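Local coordinates for beta-agarase AgaA (Microbulbifer thermotolerans, PDB 3WZ1), which cleaves the beta-1,4-galactosidic linkages of agarose from within the chain, releasing neoagarotetraose as its main product, here as its GH16 catalytic domain, at residues 41-45 and 46-50; 174-177 and 178-182. One frame throughout, in Å; residues are numbered along the deposited sequence.

Contact 1: 41-45 and 46-50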
loop_
_atom_site.group_PDB
_atom_site.type_symbol
_atom_site.label_atom_id
_atom_site.label_comp_id
_atom_site.label_asym_id
_atom_site.label_seq_id
_atom_site.Cartn_x
_atom_site.Cartn_y
_atom_site.Cartn_z
ATOM N N ARG A 41 19.646 10.075 0.630
ATOM C CA ARG A 41 18.285 10.607 0.487
ATOM C C ARG A 41 17.244 9.541 0.837
ATOM O O ARG A 41 16.241 9.841 1.482
ATOM C CB ARG A 41 18.051 11.123 -0.931
ATOM C CG ARG A 41 16.630 11.625 -1.172
ATOM C CD ARG A 41 16.571 13.133 -1.306
ATOM N NE ARG A 41 17.240 13.524 -2.546
ATOM C CZ ARG A 41 16.634 13.841 -3.692
ATOM N NH1 ARG A 41 15.304 13.847 -3.796
ATOM N NH2 ARG A 41 17.378 14.174 -4.746
ATOM N N PHE A 42 17.473 8.312 0.412
ATOM C CA PHE A 42 16.545 7.233 0.763
ATOM C C PHE A 42 16.342 7.164 2.273
ATOM O O PHE A 42 15.219 7.126 2.778
ATOM C CB PHE A 42 17.050 5.891 0.236
ATOM C CG PHE A 42 16.202 4.723 0.646
ATOM C CD1 PHE A 42 15.090 4.374 -0.114
ATOM C CD2 PHE A 42 16.510 3.961 1.768
ATOM C CE1 PHE A 42 14.300 3.292 0.259
ATOM C CE2 PHE A 42 15.727 2.878 2.145
ATOM C CZ PHE A 42 14.625 2.546 1.381
ATOM N N TYR A 43 17.446 7.160 3.010
ATOM C CA TYR A 43 17.393 6.983 4.450
ATOM C C TYR A 43 16.904 8.207 5.234
ATOM O O TYR A 43 16.634 8.107 6.430
ATOM C CB TYR A 43 18.757 6.494 4.982
ATOM C CG TYR A 43 19.134 5.078 4.566
ATOM C CD1 TYR A 43 18.324 3.991 4.886
ATOM C CD2 TYR A 43 20.340 4.806 3.906
ATOM C CE1 TYR A 43 18.670 2.693 4.535
ATOM C CE2 TYR A 43 20.688 3.508 3.567
ATOM C CZ TYR A 43 19.853 2.457 3.891
ATOM O OH TYR A 43 20.172 1.147 3.554
ATOM N N GLU A 44 16.739 9.349 4.565
ATOM C CA GLU A 44 16.127 10.490 5.220
ATOM C C GLU A 44 14.674 10.192 5.605
ATOM O O GLU A 44 14.153 10.744 6.586
ATOM C CB GLU A 44 16.158 11.736 4.340
ATOM C CG GLU A 44 17.512 12.412 4.180
ATOM C CD GLU A 44 17.459 13.496 3.100
ATOM O OE1 GLU A 44 16.367 14.079 2.875
ATOM O OE2 GLU A 44 18.483 13.747 2.436
ATOM N N ARG A 45 14.018 9.341 4.820
ATOM C CA ARG A 45 12.605 9.028 5.045
ATOM C C ARG A 45 12.315 7.579 5.391
ATOM O O ARG A 45 11.343 7.300 6.104
ATOM C CB ARG A 45 11.792 9.367 3.788
ATOM C CG ARG A 45 11.691 10.854 3.510
ATOM C CD ARG A 45 11.050 11.118 2.164
ATOM N NE ARG A 45 10.843 12.554 2.021
ATOM C CZ ARG A 45 11.790 13.430 1.708
ATOM N NH1 ARG A 45 13.040 13.050 1.439
ATOM N NH2 ARG A 45 11.482 14.716 1.680
ATOM N N TRP A 46 13.111 6.670 4.825
ATOM C CA TRP A 46 12.748 5.249 4.732
ATOM C C TRP A 46 13.725 4.329 5.405
ATOM O O TRP A 46 14.915 4.637 5.525
ATOM C CB TRP A 46 12.634 4.793 3.263
ATOM C CG TRP A 46 11.717 5.688 2.453
ATOM C CD1 TRP A 46 12.093 6.625 1.541
ATOM C CD2 TRP A 46 10.286 5.756 2.544
ATOM N NE1 TRP A 46 10.974 7.266 1.041
ATOM C CE2 TRP A 46 9.860 6.749 1.641
ATOM C CE3 TRP A 46 9.323 5.052 3.277
ATOM C CZ2 TRP A 46 8.510 7.075 1.478
ATOM C CZ3 TRP A 46 7.989 5.372 3.106
ATOM C CH2 TRP A 46 7.600 6.368 2.219
ATOM N N LYS A 47 13.216 3.186 5.824
ATOM C CA LYS A 47 14.058 2.049 6.175
ATOM C C LYS A 47 13.701 0.879 5.268
ATOM O O LYS A 47 12.563 0.789 4.767
ATOM C CB LYS A 47 13.874 1.666 7.654
ATOM C CG LYS A 47 12.493 1.084 7.988
ATOM C CD LYS A 47 12.291 0.634 9.433
ATOM C CE LYS A 47 13.061 -0.640 9.793
ATOM N NZ LYS A 47 12.697 -1.967 9.189
ATOM N N GLU A 48 14.655 -0.032 5.054
ATOM C CA GLU A 48 14.328 -1.289 4.373
ATOM C C GLU A 48 13.538 -2.175 5.323
ATOM O O GLU A 48 13.776 -2.157 6.539
ATOM C CB GLU A 48 15.595 -2.004 3.912
ATOM C CG GLU A 48 16.294 -1.247 2.784
ATOM C CD GLU A 48 17.801 -1.263 2.889
ATOM O OE1 GLU A 48 18.461 -1.606 1.888
ATOM O OE2 GLU A 48 18.307 -0.894 3.990
ATOM N N GLY A 49 12.626 -2.965 4.781
ATOM C CA GLY A 49 11.853 -3.937 5.558
ATOM C C GLY A 49 10.533 -3.409 6.062
ATOM O O GLY A 49 9.832 -2.696 5.340
ATOM N N PHE A 50 10.232 -3.751 7.312
ATOM C CA PHE A 50 8.895 -3.681 7.900
ATOM C C PHE A 50 8.991 -2.832 9.163
ATOM O O PHE A 50 10.054 -2.260 9.487
ATOM C CB PHE A 50 8.459 -5.152 8.181
ATOM C CG PHE A 50 7.067 -5.344 8.745
ATOM C CD1 PHE A 50 5.934 -4.853 8.111
ATOM C CD2 PHE A 50 6.881 -6.085 9.910
ATOM C CE1 PHE A 50 4.678 -5.056 8.641
ATOM C CE2 PHE A 50 5.609 -6.300 10.432
ATOM C CZ PHE A 50 4.498 -5.786 9.787
#
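Phe42 and Tyr43, on the short helix 40-45, meet Trp46 and Glu48 of the strand that follows at once, a local contact at a helix-to-strand corner on the periphery of the GH16 jelly roll. The chain turns sharply here: the axes of helix 41-45 and strand 46-48 lie at 99° to each other. At the corner Trp46 N donates to Phe42 O over 3.0 Å, in the carbonyl plane, and Arg45 N gives the same oxygen a second bond, so one carbonyl is gripped by two N-H groups, one of them from the first residue of the strand. Phe42 holds CG beside its own carbonyl carbon (chi1 176°), which brings the ring up to the strand, and Trp46 CB sits over one face, 3.8 Å from the ring centroid. Arg45 CB rests in turn on a face of the indole, 3.6 Å from the centroid of the five-membered ring of Trp46. The polar ends bond outside the corner: Arg45 NE to Pro24 O and Trp46 NE1 to Asp27 OD2. Further along, Tyr43 OH donates to Glu48 OE2 at 2.8 Å, meeting it from above the carboxylate plane, while the tyrosine ring brings its edge to Trp46 O, with CD1 3.5 Å from that oxygen. Trp46 O is buried without a hydrogen-bond partner, though Tyr43 CA-H points at it. Lys38 holds the other carboxylate oxygen, Glu48 OE1, in a salt bridge. Strand 46-48 pairs antiparallel with strand 87-94, whose Ile92 packs against both Phe42 and Trp46.

Contact 2: 174-177 and 178-182; sequences YADG and KGTKW
Asp176 turns its carboxylate inward across a surface loop and meets Thr180 on the returning limb, the two side chains crossing at about a right angle. Its CG lies between the backbone N and the carbonyl carbon (chi1 71°), a setting that places both oxygens within bonding distance of residues 178-180. They divide the work. OD2 accepts a hydrogen bond from the Thr180 hydroxyl, OG1 to OD2 being 2.5 Å, with the donor on the syn side and 20° out of the carboxylate plane. OD1 takes Lys178 N at 2.9 Å, but from well above that plane, and a weak bond from Thr180 N at 3.4 Å. The bond from Asp176 OD1 to Lys178 N, two residues on, makes an Asx turn, to which the weak one from Thr180 N adds; the chain passes through positive phi at Gly177 and Gly179, which favours glycine at both. A water extends the arrangement, donating to Asp176 OD1 and accepting from Gly179 N at 2.9 Å. With an alanine in place of Asp176, Lys178 N and the Thr180 hydroxyl would probably lose their acceptor, and the turn would be freer to flex. At the loop's base the aromatic side chains of Tyr174 and Trp182 cross rim to rim, their planes at 39° and neither over the other's face; Tyr174 CE2 approaches Trp182 CZ2 to 3.7 Å. Thr180 CG2 lies over a face of the same indole, toward its rim. The loop joins strand 173-174 to strand 187-195: Tyr174 pairs by backbone with Leu150 of strand 150-158 and touches Leu152, while Trp182 packs on Leu150 and meets the ring of His187 edge-to-face.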
loop_
_atom_site.group_PDB
_atom_site.type_symbol
_atom_site.label_atom_id
_atom_site.label_comp_id
_atom_site.label_asym_id
_atom_site.label_seq_id
_atom_site.Cartn_x
_atom_site.Cartn_y
_atom_site.Cartn_z
ATOM N N TYR A 174 -12.852 -2.866 -5.922
ATOM C CA TYR A 174 -13.268 -1.815 -6.842
ATOM C C TYR A 174 -12.818 -2.080 -8.277
ATOM O O TYR A 174 -11.628 -2.290 -8.538
ATOM C CB TYR A 174 -12.709 -0.458 -6.369
ATOM C CG TYR A 174 -12.951 0.638 -7.390
ATOM C CD1 TYR A 174 -14.194 1.265 -7.461
ATOM C CD2 TYR A 174 -11.987 0.992 -8.321
ATOM C CE1 TYR A 174 -14.447 2.230 -8.411
ATOM C CE2 TYR A 174 -12.236 1.960 -9.281
ATOM C CZ TYR A 174 -13.481 2.562 -9.320
ATOM O OH TYR A 174 -13.743 3.521 -10.270
ATOM N N ALA A 175 -13.778 -2.020 -9.214
ATOM C CA ALA A 175 -13.498 -2.016 -10.647
ATOM C C ALA A 175 -14.141 -0.745 -11.228
ATOM O O ALA A 175 -15.169 -0.310 -10.706
ATOM C CB ALA A 175 -14.084 -3.257 -11.313
ATOM N N ASP A 176 -13.587 -0.213 -12.313
ATOM C CA ASP A 176 -14.103 1.047 -12.874
ATOM C C ASP A 176 -15.273 0.876 -13.834
ATOM O O ASP A 176 -15.858 1.873 -14.265
ATOM C CB ASP A 176 -12.977 1.899 -13.488
ATOM C CG ASP A 176 -12.393 1.339 -14.790
ATOM O OD1 ASP A 176 -12.714 0.210 -15.216
ATOM O OD2 ASP A 176 -11.557 2.060 -15.381
ATOM N N GLY A 177 -15.612 -0.367 -14.163
ATOM C CA GLY A 177 -16.699 -0.641 -15.114
ATOM C C GLY A 177 -16.306 -0.492 -16.568
ATOM O O GLY A 177 -17.145 -0.697 -17.456
ATOM N N LYS A 178 -15.049 -0.147 -16.833
ATOM C CA LYS A 178 -14.539 0.031 -18.183
ATOM C C LYS A 178 -13.597 -1.109 -18.584
ATOM O O LYS A 178 -13.076 -1.115 -19.697
ATOM C CB LYS A 178 -13.839 1.382 -18.300
ATOM C CG LYS A 178 -14.743 2.535 -17.890
ATOM C CD LYS A 178 -14.050 3.879 -17.966
ATOM C CE LYS A 178 -15.061 4.985 -17.729
ATOM N NZ LYS A 178 -14.397 6.255 -17.328
ATOM N N GLY A 179 -13.399 -2.081 -17.686
ATOM C CA GLY A 179 -12.494 -3.205 -17.945
ATOM C C GLY A 179 -11.007 -2.906 -17.742
ATOM O O GLY A 179 -10.168 -3.667 -18.193
ATOM N N THR A 180 -10.693 -1.797 -17.069
ATOM C CA THR A 180 -9.324 -1.375 -16.836
ATOM C C THR A 180 -8.599 -2.427 -16.012
ATOM O O THR A 180 -9.092 -2.856 -14.979
ATOM C CB THR A 180 -9.288 -0.041 -16.065
ATOM O OG1 THR A 180 -9.854 0.989 -16.899
ATOM C CG2 THR A 180 -7.877 0.355 -15.709
ATOM N N LYS A 181 -7.447 -2.832 -16.503
ATOM C CA LYS A 181 -6.550 -3.719 -15.763
ATOM C C LYS A 181 -5.506 -2.802 -15.172
ATOM O O LYS A 181 -4.682 -2.223 -15.874
ATOM C CB LYS A 181 -5.956 -4.764 -16.685
ATOM C CG LYS A 181 -7.006 -5.734 -17.227
ATOM C CD LYS A 181 -6.585 -6.288 -18.564
ATOM C CE LYS A 181 -7.539 -7.369 -19.040
ATOM N NZ LYS A 181 -8.898 -6.810 -19.231
ATOM N N TRP A 182 -5.562 -2.666 -13.847
ATOM C CA TRP A 182 -4.774 -1.660 -13.150
ATOM C C TRP A 182 -3.272 -1.826 -13.398
ATOM O O TRP A 182 -2.556 -0.838 -13.494
ATOM C CB TRP A 182 -5.111 -1.666 -11.649
ATOM C CG TRP A 182 -6.589 -1.489 -11.433
ATOM C CD1 TRP A 182 -7.491 -2.452 -11.171
ATOM C CD2 TRP A 182 -7.332 -0.269 -11.574
ATOM N NE1 TRP A 182 -8.758 -1.922 -11.098
ATOM C CE2 TRP A 182 -8.687 -0.579 -11.360
ATOM C CE3 TRP A 182 -6.979 1.052 -11.867
ATOM C CZ2 TRP A 182 -9.695 0.388 -11.417
ATOM C CZ3 TRP A 182 -7.963 2.006 -11.908
ATOM C CH2 TRP A 182 -9.310 1.675 -11.704
HETATM O O HOH W 1 -11.531 -2.176 -13.515
HETATM O O HOH W 2 -13.867 -2.645 -14.902
#

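In the fold
Both contacts are local, between neighbouring residues of the one GH16 domain, on opposite sides of the chain's centre, with centres 32 Å apart and nearest atoms about 20 Å apart. They come in series: 41-50 closes long before 174-182 opens. Contact 1 joins a helix to strand 46-48, which pairs with strand 87-94; contact 2 lies in the loop between strands 173-174 and 187-195, beside strand 150-158. Strand 150-158 pairs with strand 128-135, which carries the predicted catalytic pair Glu129 and Glu134. The two are thus separate local features that do not touch: contact 1 is away from the annotated sites, whereas Tyr174 of contact 2 lies about 11 Å from Glu134, side chain to side chain.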